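Local coordinates for protein uncharacterized sugar kinase PH1459 (Pyrococcus horikoshii, PDB 3EWM) that is a PfkB-family carbohydrate kinase that probably transfers phosphate from ATP to a sugar such as fructose, at residues T143-I148 with I183-I188. Sequence-based numbering, arbitrary orientation.
Sequences TVMKVI and IKLADI
Met145, Ile148 and Leu185 make the whole contact with methyl and methylene groups alone, including the terminal methyl of the selenomethionine Met145; no ring or other flat side-chain group takes part, so there are no faces or edges to match. Leu185, the last residue of helix 172-185, reaches out between the other two. Its CD1 methyl is touched from one direction by CE of Met145 and from another by CG2 of Ile148. The first pair, Met145 CE to Leu185 CD1, is only 3.3 Å apart, tighter than normal for two methyls. Folding of the Met145 chain at chi2 (-52°) and chi3 (-67°) brings CE to Leu185, while SE stays 4.7 Å from Leu185 CD1.

Ile148 rests its CG2 methyl against both CB and the CD1 methyl of Leu185, 3.8 Å from Leu185 CB and 3.9 Å from Leu185 CD1. With chi1 at -55°, CG2 lies anti to the backbone N, which presents it to Leu185 and sends the longer CG1 branch away. The backbones come nearest at this point, Ile148 CA to Leu185 CA, 7.3 Å.

The two helices belong to successive beta-alpha-beta units of the Rossmann-like central sheet of the ribokinase fold: helix 140-151 links the neighbouring parallel strands 127-131 and 156-160, and helix 172-185 links 156-160 to 188-192. Ile148 also packs on Val128, Phe130 and Ile157 of the sheet, so it lies between the strands and the neighbouring helix. Past Leu185 the chain leaves helical geometry at Ala186 and enters strand 188-192. In this turn Leu185 O accepts a hydrogen bond from Lys152 NZ, and Asp187 OD2 accepts one from Ile157 N of strand 156-160.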
loop_
_atom_site.group_PDB
_atom_site.type_symbol
_atom_site.label_atom_id
_atom_site.label_comp_id
_atom_site.label_asym_id
_atom_site.label_seq_id
_atom_site.Cartn_x
_atom_site.Cartn_y
_atom_site.Cartn_z
ATOM N N THR A 143 -18.175 12.914 -5.639
ATOM C CA THR A 143 -19.128 12.394 -4.694
ATOM C C THR A 143 -19.153 13.274 -3.446
ATOM O O THR A 143 -20.221 13.718 -3.025
ATOM C CB THR A 143 -18.815 10.932 -4.328
ATOM O OG1 THR A 143 -18.988 10.105 -5.494
ATOM C CG2 THR A 143 -19.735 10.445 -3.205
ATOM N N VAL A 144 -17.974 13.542 -2.884
ATOM C CA VAL A 144 -17.880 14.351 -1.678
ATOM C C VAL A 144 -18.395 15.754 -1.971
ATOM O O VAL A 144 -19.119 16.305 -1.158
ATOM C CB VAL A 144 -16.452 14.353 -1.075
ATOM C CG1 VAL A 144 -16.307 15.344 0.087
ATOM C CG2 VAL A 144 -16.109 12.952 -0.587
HETATM N N MSE A 145 -18.068 16.304 -3.139
HETATM C CA MSE A 145 -18.506 17.671 -3.450
HETATM C C MSE A 145 -20.028 17.724 -3.486
HETATM O O MSE A 145 -20.635 18.665 -2.991
HETATM C CB MSE A 145 -17.897 18.190 -4.755
HETATM C CG MSE A 145 -16.388 18.475 -4.675
HETATM SE SE MSE A 145 -15.943 19.631 -3.147
HETATM C CE MSE A 145 -16.830 21.230 -3.751
ATOM N N LYS A 146 -20.636 16.687 -4.053
ATOM C CA LYS A 146 -22.092 16.558 -4.038
ATOM C C LYS A 146 -22.677 16.445 -2.636
ATOM O O LYS A 146 -23.661 17.088 -2.336
ATOM C CB LYS A 146 -22.533 15.405 -4.935
ATOM C CG LYS A 146 -22.343 15.775 -6.396
ATOM C CD LYS A 146 -22.891 14.738 -7.346
ATOM C CE LYS A 146 -22.849 15.309 -8.756
ATOM N NZ LYS A 146 -21.445 15.486 -9.228
ATOM N N VAL A 147 -22.057 15.655 -1.771
ATOM C CA VAL A 147 -22.540 15.536 -0.392
ATOM C C VAL A 147 -22.578 16.905 0.291
ATOM O O VAL A 147 -23.602 17.320 0.858
ATOM C CB VAL A 147 -21.698 14.518 0.412
ATOM C CG1 VAL A 147 -22.104 14.510 1.875
ATOM C CG2 VAL A 147 -21.832 13.115 -0.182
ATOM N N ILE A 148 -21.459 17.612 0.198
ATOM C CA ILE A 148 -21.313 18.936 0.783
ATOM C C ILE A 148 -22.327 19.929 0.203
ATOM O O ILE A 148 -22.997 20.619 0.948
ATOM C CB ILE A 148 -19.860 19.452 0.601
ATOM C CG1 ILE A 148 -18.851 18.442 1.182
ATOM C CG2 ILE A 148 -19.684 20.852 1.208
ATOM C CD1 ILE A 148 -19.123 17.981 2.642
ATOM N N ILE A 183 -13.801 25.622 -0.085
ATOM C CA ILE A 183 -13.668 26.700 0.874
ATOM C C ILE A 183 -14.945 27.544 0.860
ATOM O O ILE A 183 -15.489 27.876 1.909
ATOM C CB ILE A 183 -12.427 27.566 0.590
ATOM C CG1 ILE A 183 -11.139 26.770 0.901
ATOM C CG2 ILE A 183 -12.495 28.826 1.433
ATOM C CD1 ILE A 183 -9.840 27.391 0.346
ATOM N N LYS A 184 -15.435 27.846 -0.345
ATOM C CA LYS A 184 -16.657 28.637 -0.512
ATOM C C LYS A 184 -17.900 27.950 0.059
ATOM O O LYS A 184 -18.838 28.620 0.478
ATOM C CB LYS A 184 -16.849 29.034 -1.978
ATOM C CG LYS A 184 -15.912 30.179 -2.387
ATOM C CD LYS A 184 -16.105 30.579 -3.834
ATOM C CE LYS A 184 -15.493 31.943 -4.094
ATOM N NZ LYS A 184 -15.824 32.425 -5.474
ATOM N N LEU A 185 -17.875 26.622 0.114
ATOM C CA LEU A 185 -18.965 25.853 0.704
ATOM C C LEU A 185 -18.836 25.751 2.210
ATOM O O LEU A 185 -19.812 25.465 2.898
ATOM C CB LEU A 185 -19.029 24.448 0.105
ATOM C CG LEU A 185 -19.523 24.304 -1.346
ATOM C CD1 LEU A 185 -18.968 23.040 -1.920
ATOM C CD2 LEU A 185 -21.053 24.328 -1.418
ATOM N N ALA A 186 -17.639 26.004 2.732
ATOM C CA ALA A 186 -17.388 25.775 4.149
ATOM C C ALA A 186 -17.768 26.962 5.027
ATOM O O ALA A 186 -17.473 28.113 4.711
ATOM C CB ALA A 186 -15.933 25.367 4.384
ATOM N N ASP A 187 -18.427 26.651 6.132
ATOM C CA ASP A 187 -18.655 27.604 7.207
ATOM C C ASP A 187 -17.375 27.806 8.000
ATOM O O ASP A 187 -17.069 28.913 8.420
ATOM C CB ASP A 187 -19.714 27.055 8.143
ATOM C CG ASP A 187 -21.048 26.899 7.456
ATOM O OD1 ASP A 187 -21.735 27.927 7.291
ATOM O OD2 ASP A 187 -21.396 25.757 7.098
ATOM N N ILE A 188 -16.650 26.707 8.197
ATOM C CA ILE A 188 -15.482 26.674 9.053
ATOM C C ILE A 188 -14.355 26.191 8.184
ATOM O O ILE A 188 -14.446 25.132 7.551
ATOM C CB ILE A 188 -15.689 25.694 10.232
ATOM C CG1 ILE A 188 -16.868 26.145 11.097
ATOM C CG2 ILE A 188 -14.418 25.550 11.064
ATOM C CD1 ILE A 188 -17.750 24.988 11.537
#